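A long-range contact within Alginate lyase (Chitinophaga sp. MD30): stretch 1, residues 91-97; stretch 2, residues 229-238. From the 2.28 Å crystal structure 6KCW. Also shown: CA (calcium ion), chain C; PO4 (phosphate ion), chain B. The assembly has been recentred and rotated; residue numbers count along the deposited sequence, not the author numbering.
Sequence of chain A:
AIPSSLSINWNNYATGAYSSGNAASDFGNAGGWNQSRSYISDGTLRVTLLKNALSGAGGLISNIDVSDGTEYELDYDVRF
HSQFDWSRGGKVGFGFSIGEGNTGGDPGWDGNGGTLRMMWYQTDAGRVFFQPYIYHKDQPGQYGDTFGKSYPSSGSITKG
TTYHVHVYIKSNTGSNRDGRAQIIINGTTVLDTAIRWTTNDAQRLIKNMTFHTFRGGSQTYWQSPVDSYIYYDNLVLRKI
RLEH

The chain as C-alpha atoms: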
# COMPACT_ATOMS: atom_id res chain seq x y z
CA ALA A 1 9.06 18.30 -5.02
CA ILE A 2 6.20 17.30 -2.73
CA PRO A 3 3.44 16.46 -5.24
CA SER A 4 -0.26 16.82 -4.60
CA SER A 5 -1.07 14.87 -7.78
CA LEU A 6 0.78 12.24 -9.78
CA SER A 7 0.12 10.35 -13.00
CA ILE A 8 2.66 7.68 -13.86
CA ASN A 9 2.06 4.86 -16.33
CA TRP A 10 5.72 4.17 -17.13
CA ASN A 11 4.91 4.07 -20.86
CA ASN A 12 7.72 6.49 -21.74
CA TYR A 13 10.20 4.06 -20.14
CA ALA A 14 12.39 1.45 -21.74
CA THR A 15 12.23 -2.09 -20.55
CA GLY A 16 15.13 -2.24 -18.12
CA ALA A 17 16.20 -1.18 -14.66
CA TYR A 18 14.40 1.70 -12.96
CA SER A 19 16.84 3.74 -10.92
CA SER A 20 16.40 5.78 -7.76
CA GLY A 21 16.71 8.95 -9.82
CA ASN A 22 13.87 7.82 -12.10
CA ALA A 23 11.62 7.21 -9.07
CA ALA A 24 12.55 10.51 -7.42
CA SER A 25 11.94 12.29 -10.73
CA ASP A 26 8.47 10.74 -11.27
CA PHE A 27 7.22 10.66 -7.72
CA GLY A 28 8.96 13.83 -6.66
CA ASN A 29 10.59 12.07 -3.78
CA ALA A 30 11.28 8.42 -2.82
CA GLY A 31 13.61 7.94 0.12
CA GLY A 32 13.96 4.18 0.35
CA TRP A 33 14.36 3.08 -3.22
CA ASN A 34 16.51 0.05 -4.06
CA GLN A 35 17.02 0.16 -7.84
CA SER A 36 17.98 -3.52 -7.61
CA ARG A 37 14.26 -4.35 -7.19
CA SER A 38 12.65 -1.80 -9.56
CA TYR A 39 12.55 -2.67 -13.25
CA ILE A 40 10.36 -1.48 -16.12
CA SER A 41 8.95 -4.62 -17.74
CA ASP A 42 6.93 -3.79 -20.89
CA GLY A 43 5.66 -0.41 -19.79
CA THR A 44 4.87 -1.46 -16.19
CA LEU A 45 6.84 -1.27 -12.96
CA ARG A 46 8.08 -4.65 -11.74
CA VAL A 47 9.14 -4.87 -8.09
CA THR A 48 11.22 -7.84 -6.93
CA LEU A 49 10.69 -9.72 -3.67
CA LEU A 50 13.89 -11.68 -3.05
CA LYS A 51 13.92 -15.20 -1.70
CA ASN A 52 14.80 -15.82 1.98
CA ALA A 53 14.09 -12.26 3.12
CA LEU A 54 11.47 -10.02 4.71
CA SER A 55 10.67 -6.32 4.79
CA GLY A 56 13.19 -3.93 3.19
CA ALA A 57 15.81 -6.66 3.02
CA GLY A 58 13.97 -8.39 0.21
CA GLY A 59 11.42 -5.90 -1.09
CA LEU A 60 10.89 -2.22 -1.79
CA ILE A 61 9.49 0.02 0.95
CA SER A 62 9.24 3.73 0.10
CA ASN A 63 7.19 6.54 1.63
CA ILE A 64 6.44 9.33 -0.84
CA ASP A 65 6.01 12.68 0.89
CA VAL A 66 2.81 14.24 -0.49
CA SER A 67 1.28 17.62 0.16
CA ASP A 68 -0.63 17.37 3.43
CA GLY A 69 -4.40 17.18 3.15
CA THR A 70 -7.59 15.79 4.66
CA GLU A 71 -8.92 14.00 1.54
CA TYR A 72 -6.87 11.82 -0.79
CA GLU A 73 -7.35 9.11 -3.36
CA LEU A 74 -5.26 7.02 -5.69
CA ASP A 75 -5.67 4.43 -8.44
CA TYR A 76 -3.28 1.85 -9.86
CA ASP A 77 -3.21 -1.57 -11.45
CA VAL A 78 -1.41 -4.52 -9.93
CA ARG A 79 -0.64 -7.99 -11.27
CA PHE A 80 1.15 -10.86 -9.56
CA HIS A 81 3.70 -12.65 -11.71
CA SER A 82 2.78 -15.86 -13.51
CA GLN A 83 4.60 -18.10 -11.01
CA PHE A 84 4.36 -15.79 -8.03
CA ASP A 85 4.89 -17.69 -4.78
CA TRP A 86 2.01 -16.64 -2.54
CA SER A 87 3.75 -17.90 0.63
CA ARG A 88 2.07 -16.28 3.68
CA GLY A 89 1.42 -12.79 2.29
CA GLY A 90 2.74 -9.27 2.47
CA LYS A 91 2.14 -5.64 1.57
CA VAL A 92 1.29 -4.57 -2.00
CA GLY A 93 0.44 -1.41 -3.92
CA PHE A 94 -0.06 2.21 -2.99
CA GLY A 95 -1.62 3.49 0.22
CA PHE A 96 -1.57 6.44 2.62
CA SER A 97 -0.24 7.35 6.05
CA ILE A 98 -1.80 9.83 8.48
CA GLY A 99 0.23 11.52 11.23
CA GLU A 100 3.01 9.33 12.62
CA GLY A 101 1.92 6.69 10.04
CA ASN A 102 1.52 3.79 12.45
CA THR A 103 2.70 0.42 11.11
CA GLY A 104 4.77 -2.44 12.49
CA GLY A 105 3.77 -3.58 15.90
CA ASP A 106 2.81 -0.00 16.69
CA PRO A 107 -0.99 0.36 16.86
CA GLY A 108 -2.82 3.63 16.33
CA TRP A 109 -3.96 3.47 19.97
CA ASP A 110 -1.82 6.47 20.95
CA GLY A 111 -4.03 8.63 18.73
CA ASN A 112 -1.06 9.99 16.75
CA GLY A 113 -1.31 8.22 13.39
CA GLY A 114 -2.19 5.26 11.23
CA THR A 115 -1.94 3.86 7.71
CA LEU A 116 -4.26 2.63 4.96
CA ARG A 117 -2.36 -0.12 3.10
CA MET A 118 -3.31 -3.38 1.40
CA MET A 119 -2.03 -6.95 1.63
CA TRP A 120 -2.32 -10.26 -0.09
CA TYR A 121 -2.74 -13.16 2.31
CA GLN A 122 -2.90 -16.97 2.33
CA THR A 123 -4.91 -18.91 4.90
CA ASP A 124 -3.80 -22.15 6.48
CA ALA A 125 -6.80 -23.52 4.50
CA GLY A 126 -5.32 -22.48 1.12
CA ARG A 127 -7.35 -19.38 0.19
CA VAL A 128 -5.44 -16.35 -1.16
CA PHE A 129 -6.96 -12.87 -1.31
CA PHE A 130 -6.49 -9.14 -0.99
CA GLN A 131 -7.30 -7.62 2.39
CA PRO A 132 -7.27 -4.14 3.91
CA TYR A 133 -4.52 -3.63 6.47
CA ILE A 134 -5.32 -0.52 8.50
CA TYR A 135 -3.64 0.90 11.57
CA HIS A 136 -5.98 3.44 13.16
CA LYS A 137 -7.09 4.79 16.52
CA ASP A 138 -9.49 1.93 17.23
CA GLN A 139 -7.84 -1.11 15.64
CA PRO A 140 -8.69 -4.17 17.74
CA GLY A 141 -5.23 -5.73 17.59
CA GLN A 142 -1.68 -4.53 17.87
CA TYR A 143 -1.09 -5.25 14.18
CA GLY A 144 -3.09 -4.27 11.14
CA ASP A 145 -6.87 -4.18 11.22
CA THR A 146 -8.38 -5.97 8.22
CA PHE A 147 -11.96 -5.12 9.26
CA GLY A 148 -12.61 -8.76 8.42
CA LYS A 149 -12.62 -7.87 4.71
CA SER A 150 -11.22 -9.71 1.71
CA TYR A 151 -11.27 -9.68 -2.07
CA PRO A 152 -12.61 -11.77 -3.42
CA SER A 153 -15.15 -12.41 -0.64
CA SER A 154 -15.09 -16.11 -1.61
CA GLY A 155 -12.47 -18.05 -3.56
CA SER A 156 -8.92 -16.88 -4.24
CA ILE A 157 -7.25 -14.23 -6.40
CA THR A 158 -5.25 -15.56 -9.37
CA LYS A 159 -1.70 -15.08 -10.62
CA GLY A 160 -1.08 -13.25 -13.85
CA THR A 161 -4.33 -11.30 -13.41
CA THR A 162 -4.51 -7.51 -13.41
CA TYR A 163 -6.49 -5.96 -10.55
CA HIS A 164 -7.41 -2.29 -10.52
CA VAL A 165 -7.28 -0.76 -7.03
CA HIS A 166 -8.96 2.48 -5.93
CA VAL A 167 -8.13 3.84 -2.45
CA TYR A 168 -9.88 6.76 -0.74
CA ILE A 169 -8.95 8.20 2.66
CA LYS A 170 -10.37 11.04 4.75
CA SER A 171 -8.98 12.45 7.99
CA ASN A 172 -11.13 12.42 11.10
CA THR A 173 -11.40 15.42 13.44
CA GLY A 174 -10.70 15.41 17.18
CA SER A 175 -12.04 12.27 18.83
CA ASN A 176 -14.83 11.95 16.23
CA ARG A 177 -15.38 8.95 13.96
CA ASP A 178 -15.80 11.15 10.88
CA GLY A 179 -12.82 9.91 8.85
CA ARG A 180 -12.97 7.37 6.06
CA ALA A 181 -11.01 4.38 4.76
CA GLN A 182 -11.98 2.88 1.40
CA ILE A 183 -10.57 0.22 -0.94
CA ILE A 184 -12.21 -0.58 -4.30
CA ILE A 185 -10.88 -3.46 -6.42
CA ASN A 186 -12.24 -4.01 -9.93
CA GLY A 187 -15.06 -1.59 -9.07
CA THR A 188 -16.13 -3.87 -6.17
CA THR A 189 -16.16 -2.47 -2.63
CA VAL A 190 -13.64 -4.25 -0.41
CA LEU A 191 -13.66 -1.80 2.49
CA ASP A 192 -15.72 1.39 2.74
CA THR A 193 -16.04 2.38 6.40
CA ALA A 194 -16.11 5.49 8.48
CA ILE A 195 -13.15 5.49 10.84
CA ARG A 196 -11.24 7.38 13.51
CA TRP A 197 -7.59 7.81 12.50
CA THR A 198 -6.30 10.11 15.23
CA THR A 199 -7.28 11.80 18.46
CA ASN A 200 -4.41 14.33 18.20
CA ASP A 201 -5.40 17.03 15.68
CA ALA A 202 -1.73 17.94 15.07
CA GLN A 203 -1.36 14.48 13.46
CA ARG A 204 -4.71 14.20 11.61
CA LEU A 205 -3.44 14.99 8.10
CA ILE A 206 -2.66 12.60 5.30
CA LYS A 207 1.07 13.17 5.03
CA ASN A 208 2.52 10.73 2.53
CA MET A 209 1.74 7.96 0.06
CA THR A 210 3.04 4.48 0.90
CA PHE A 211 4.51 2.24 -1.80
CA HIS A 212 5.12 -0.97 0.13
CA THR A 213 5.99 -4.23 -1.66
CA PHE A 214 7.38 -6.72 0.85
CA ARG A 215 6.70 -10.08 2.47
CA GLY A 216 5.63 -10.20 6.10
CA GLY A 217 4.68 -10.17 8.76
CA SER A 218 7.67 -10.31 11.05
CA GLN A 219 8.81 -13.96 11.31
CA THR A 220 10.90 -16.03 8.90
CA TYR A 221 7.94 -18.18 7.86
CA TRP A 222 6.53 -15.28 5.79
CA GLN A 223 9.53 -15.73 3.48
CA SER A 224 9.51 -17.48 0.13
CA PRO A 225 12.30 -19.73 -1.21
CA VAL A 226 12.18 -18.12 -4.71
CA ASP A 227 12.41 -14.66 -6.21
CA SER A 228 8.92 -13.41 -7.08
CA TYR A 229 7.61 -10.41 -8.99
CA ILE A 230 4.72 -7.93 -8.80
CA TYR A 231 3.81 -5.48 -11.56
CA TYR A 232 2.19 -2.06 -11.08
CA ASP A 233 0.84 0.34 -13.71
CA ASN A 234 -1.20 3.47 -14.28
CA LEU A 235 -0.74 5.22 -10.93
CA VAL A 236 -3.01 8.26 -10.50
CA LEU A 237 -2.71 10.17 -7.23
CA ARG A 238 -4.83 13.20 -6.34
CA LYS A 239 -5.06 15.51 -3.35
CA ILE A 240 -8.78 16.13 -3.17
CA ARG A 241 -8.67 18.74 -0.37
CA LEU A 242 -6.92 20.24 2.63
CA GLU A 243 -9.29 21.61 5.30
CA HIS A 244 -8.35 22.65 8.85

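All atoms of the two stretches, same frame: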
# COMPACT_ATOMS: atom_id res chain seq x y z
N LYS A 91 2.70 -6.92 1.99
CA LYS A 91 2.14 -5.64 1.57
C LYS A 91 2.30 -5.45 0.05
O LYS A 91 3.26 -5.93 -0.56
CB LYS A 91 2.83 -4.49 2.32
CG LYS A 91 2.35 -4.25 3.78
CD LYS A 91 2.53 -5.49 4.67
CE LYS A 91 2.31 -5.21 6.15
NZ LYS A 91 2.25 -6.51 6.87
N VAL A 92 1.34 -4.75 -0.55
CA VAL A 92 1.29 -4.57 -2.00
C VAL A 92 0.65 -3.22 -2.30
O VAL A 92 -0.21 -2.75 -1.57
CB VAL A 92 0.50 -5.73 -2.67
CG1 VAL A 92 -0.94 -5.77 -2.18
CG2 VAL A 92 0.56 -5.63 -4.19
N GLY A 93 1.11 -2.58 -3.38
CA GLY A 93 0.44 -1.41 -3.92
C GLY A 93 0.60 -0.14 -3.09
O GLY A 93 1.38 -0.05 -2.16
N PHE A 94 -0.21 0.84 -3.46
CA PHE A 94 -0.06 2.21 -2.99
C PHE A 94 -1.14 2.54 -1.97
O PHE A 94 -2.33 2.31 -2.22
CB PHE A 94 -0.13 3.18 -4.18
CG PHE A 94 1.04 3.04 -5.12
CD1 PHE A 94 1.05 2.06 -6.09
CD2 PHE A 94 2.14 3.89 -5.02
CE1 PHE A 94 2.13 1.93 -6.95
CE2 PHE A 94 3.22 3.76 -5.87
CZ PHE A 94 3.22 2.78 -6.84
N GLY A 95 -0.72 3.07 -0.82
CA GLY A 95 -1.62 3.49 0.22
C GLY A 95 -1.24 4.84 0.80
O GLY A 95 -0.49 5.61 0.19
N PHE A 96 -1.75 5.14 2.00
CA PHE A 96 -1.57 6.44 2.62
C PHE A 96 -1.22 6.27 4.08
O PHE A 96 -1.50 5.23 4.69
CB PHE A 96 -2.83 7.31 2.50
CG PHE A 96 -3.17 7.69 1.08
CD1 PHE A 96 -2.48 8.70 0.43
CD2 PHE A 96 -4.19 7.04 0.39
CE1 PHE A 96 -2.79 9.05 -0.88
CE2 PHE A 96 -4.51 7.39 -0.91
CZ PHE A 96 -3.82 8.40 -1.55
N SER A 97 -0.60 7.31 4.64
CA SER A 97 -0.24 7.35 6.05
C SER A 97 -0.64 8.69 6.64
O SER A 97 -0.24 9.74 6.14
CB SER A 97 1.25 7.17 6.24
OG SER A 97 1.85 8.39 5.88
N TYR A 229 7.75 -11.71 -8.35
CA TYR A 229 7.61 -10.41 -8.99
C TYR A 229 6.16 -9.92 -8.91
O TYR A 229 5.22 -10.72 -8.93
CB TYR A 229 8.08 -10.49 -10.46
CG TYR A 229 9.51 -11.03 -10.58
CD1 TYR A 229 10.60 -10.17 -10.54
CD2 TYR A 229 9.75 -12.39 -10.73
CE1 TYR A 229 11.90 -10.66 -10.65
CE2 TYR A 229 11.04 -12.89 -10.84
CZ TYR A 229 12.11 -12.02 -10.79
OH TYR A 229 13.39 -12.53 -10.90
N ILE A 230 6.01 -8.61 -8.78
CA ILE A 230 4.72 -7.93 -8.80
C ILE A 230 4.83 -6.75 -9.76
O ILE A 230 5.86 -6.06 -9.79
CB ILE A 230 4.31 -7.46 -7.38
CG1 ILE A 230 4.16 -8.66 -6.44
CG2 ILE A 230 3.02 -6.64 -7.42
CD1 ILE A 230 4.23 -8.30 -4.98
N TYR A 231 3.79 -6.52 -10.55
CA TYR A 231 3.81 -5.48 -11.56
C TYR A 231 2.72 -4.45 -11.27
O TYR A 231 1.55 -4.81 -11.10
CB TYR A 231 3.61 -6.07 -12.95
CG TYR A 231 4.57 -7.17 -13.33
CD1 TYR A 231 4.34 -8.49 -12.94
CD2 TYR A 231 5.69 -6.91 -14.10
CE1 TYR A 231 5.21 -9.50 -13.31
CE2 TYR A 231 6.56 -7.92 -14.47
CZ TYR A 231 6.31 -9.20 -14.07
OH TYR A 231 7.17 -10.20 -14.43
N TYR A 232 3.11 -3.18 -11.23
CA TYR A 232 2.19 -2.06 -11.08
C TYR A 232 2.13 -1.23 -12.36
O TYR A 232 3.07 -1.22 -13.17
CB TYR A 232 2.60 -1.17 -9.90
CG TYR A 232 2.80 -1.93 -8.60
CD1 TYR A 232 1.70 -2.32 -7.82
CD2 TYR A 232 4.07 -2.26 -8.13
CE1 TYR A 232 1.88 -3.01 -6.63
CE2 TYR A 232 4.25 -2.95 -6.96
CZ TYR A 232 3.14 -3.33 -6.21
OH TYR A 232 3.31 -4.02 -5.04
N ASP A 233 1.02 -0.51 -12.53
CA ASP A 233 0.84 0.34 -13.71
C ASP A 233 -0.20 1.40 -13.41
O ASP A 233 -1.07 1.23 -12.54
CB ASP A 233 0.42 -0.49 -14.92
CG ASP A 233 0.81 0.16 -16.24
OD1 ASP A 233 1.12 1.37 -16.23
OD2 ASP A 233 0.81 -0.56 -17.27
N ASN A 234 -0.11 2.51 -14.16
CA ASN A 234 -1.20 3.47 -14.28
C ASN A 234 -1.56 4.12 -12.94
O ASN A 234 -2.73 4.22 -12.58
CB ASN A 234 -2.43 2.81 -14.91
CG ASN A 234 -2.16 2.32 -16.32
OD1 ASN A 234 -1.62 3.05 -17.14
ND2 ASN A 234 -2.53 1.07 -16.60
N LEU A 235 -0.54 4.60 -12.23
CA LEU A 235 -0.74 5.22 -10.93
C LEU A 235 -1.27 6.64 -11.10
O LEU A 235 -0.62 7.48 -11.73
CB LEU A 235 0.56 5.25 -10.14
CG LEU A 235 0.45 6.06 -8.84
CD1 LEU A 235 -0.47 5.38 -7.82
CD2 LEU A 235 1.81 6.33 -8.24
N VAL A 236 -2.44 6.92 -10.51
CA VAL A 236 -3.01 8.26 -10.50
C VAL A 236 -3.26 8.65 -9.05
O VAL A 236 -4.08 8.02 -8.37
CB VAL A 236 -4.29 8.36 -11.34
CG1 VAL A 236 -4.82 9.78 -11.31
CG2 VAL A 236 -4.01 7.94 -12.78
N LEU A 237 -2.56 9.67 -8.58
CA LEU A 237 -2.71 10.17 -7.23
C LEU A 237 -3.31 11.57 -7.28
O LEU A 237 -2.95 12.37 -8.15
CB LEU A 237 -1.35 10.22 -6.51
CG LEU A 237 -1.22 10.90 -5.15
CD1 LEU A 237 -1.59 9.94 -4.05
CD2 LEU A 237 0.19 11.40 -4.93
N ARG A 238 -4.22 11.87 -6.35
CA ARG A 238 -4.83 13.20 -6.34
C ARG A 238 -5.20 13.64 -4.94
O ARG A 238 -5.99 12.98 -4.25
CB ARG A 238 -6.06 13.23 -7.24
CG ARG A 238 -6.56 14.63 -7.46
CD ARG A 238 -7.54 14.65 -8.60
NE ARG A 238 -8.87 14.24 -8.18
CZ ARG A 238 -9.77 15.06 -7.65
NH1 ARG A 238 -9.43 16.34 -7.47
NH2 ARG A 238 -10.98 14.62 -7.31
CA CA C . 2.15 1.41 -18.48
P PO4 B . 3.09 -4.72 10.15
O1 PO4 B . 3.71 -3.78 9.15
O2 PO4 B . 4.11 -5.03 11.23
O3 PO4 B . 2.75 -6.04 9.50
O4 PO4 B . 1.87 -4.05 10.79
O HOH W 1 1.88 0.39 -20.33
O HOH W 2 -0.22 2.52 -19.00

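Two β-strands that lie face to face in a sandwich are too far apart to share backbone hydrogen bonds, so their association depends on what their side chains place in the gap. The packing of residues 91-97 against residues 229-238 in this alginate lyase illustrates the principle, with one instructive exception. Strand 94-97 and strand 229-238 run in roughly the same direction, with 23° between their N-to-C directions, and their axes come no closer than 10.0 Å. The CA atoms of Val 92 and Ile 230 are 8.3 Å apart, and those of Phe 94 and Leu 235 are 8.5 Å apart. The tightest pairing in the register is 7.4 Å, between the CA atoms of Gly 93 and Tyr 232, where the first stretch turns a corner. Gly 93 has a phi of 73°, a positive value that by itself favours glycine.

At this corner lies the one hydrogen bond between the stretches. The backbone N of Gly 93 donates to OH of Tyr 232 over 3.1 Å, and the N-H...O angle of 164° is close to linear. The tyrosine suits the position because its long, rigid ring carries a polar atom across an otherwise apolar gap, where it meets a backbone amide that would be costly to bury unpaired.

The rest of the interface is apolar. Along the second strand, Ile 230, Tyr 232, Leu 235 and Leu 237 all direct their CA-to-CB bonds toward the first stretch. Regular alternation would not put both 232 and 235 on the same side; between them Asn 234 adopts phi/psi of 62/49°, and the inward pattern resumes one residue later.

Val 92, in the p rotamer, fits its CG2 beside the edge of the Tyr 232 ring, 3.8 Å from Tyr 232 CE1, while the same methyl lies 4.2 Å from CG2 of Ile 230. Phe 94 points toward the second strand and occupies the middle of the contact. Its edge is directed at the face of Tyr 232, with ring centroids 5.8 Å apart and planes at 78°. Leu 235 covers a face of the phenylalanine: its CD1 is 4.0 Å from the Phe 94 ring centroid and only 16° off the normal, a CH-pi arrangement, and its CD2 reaches to 3.8 Å from Phe 94 CE2. A flat ring can thus serve two neighbours at once, offering its edge to one and its face to the other. Farther along, Phe 96 starts out sideways but its end comes nearer, so that CE1 meets Leu 237 CD1 at 3.5 Å, near the plane of the ring.

Together the stretches bury 360 Å² against each other, with Phe 94 and Tyr 232 contributing most. Asp 233, by contrast, points away from the first stretch and binds the calcium ion through OD1 at 2.5 Å and OD2 at 2.7 Å; apart from the Gly 93 to Tyr 232 hydrogen bond, the contact is hydrocarbon and aromatic.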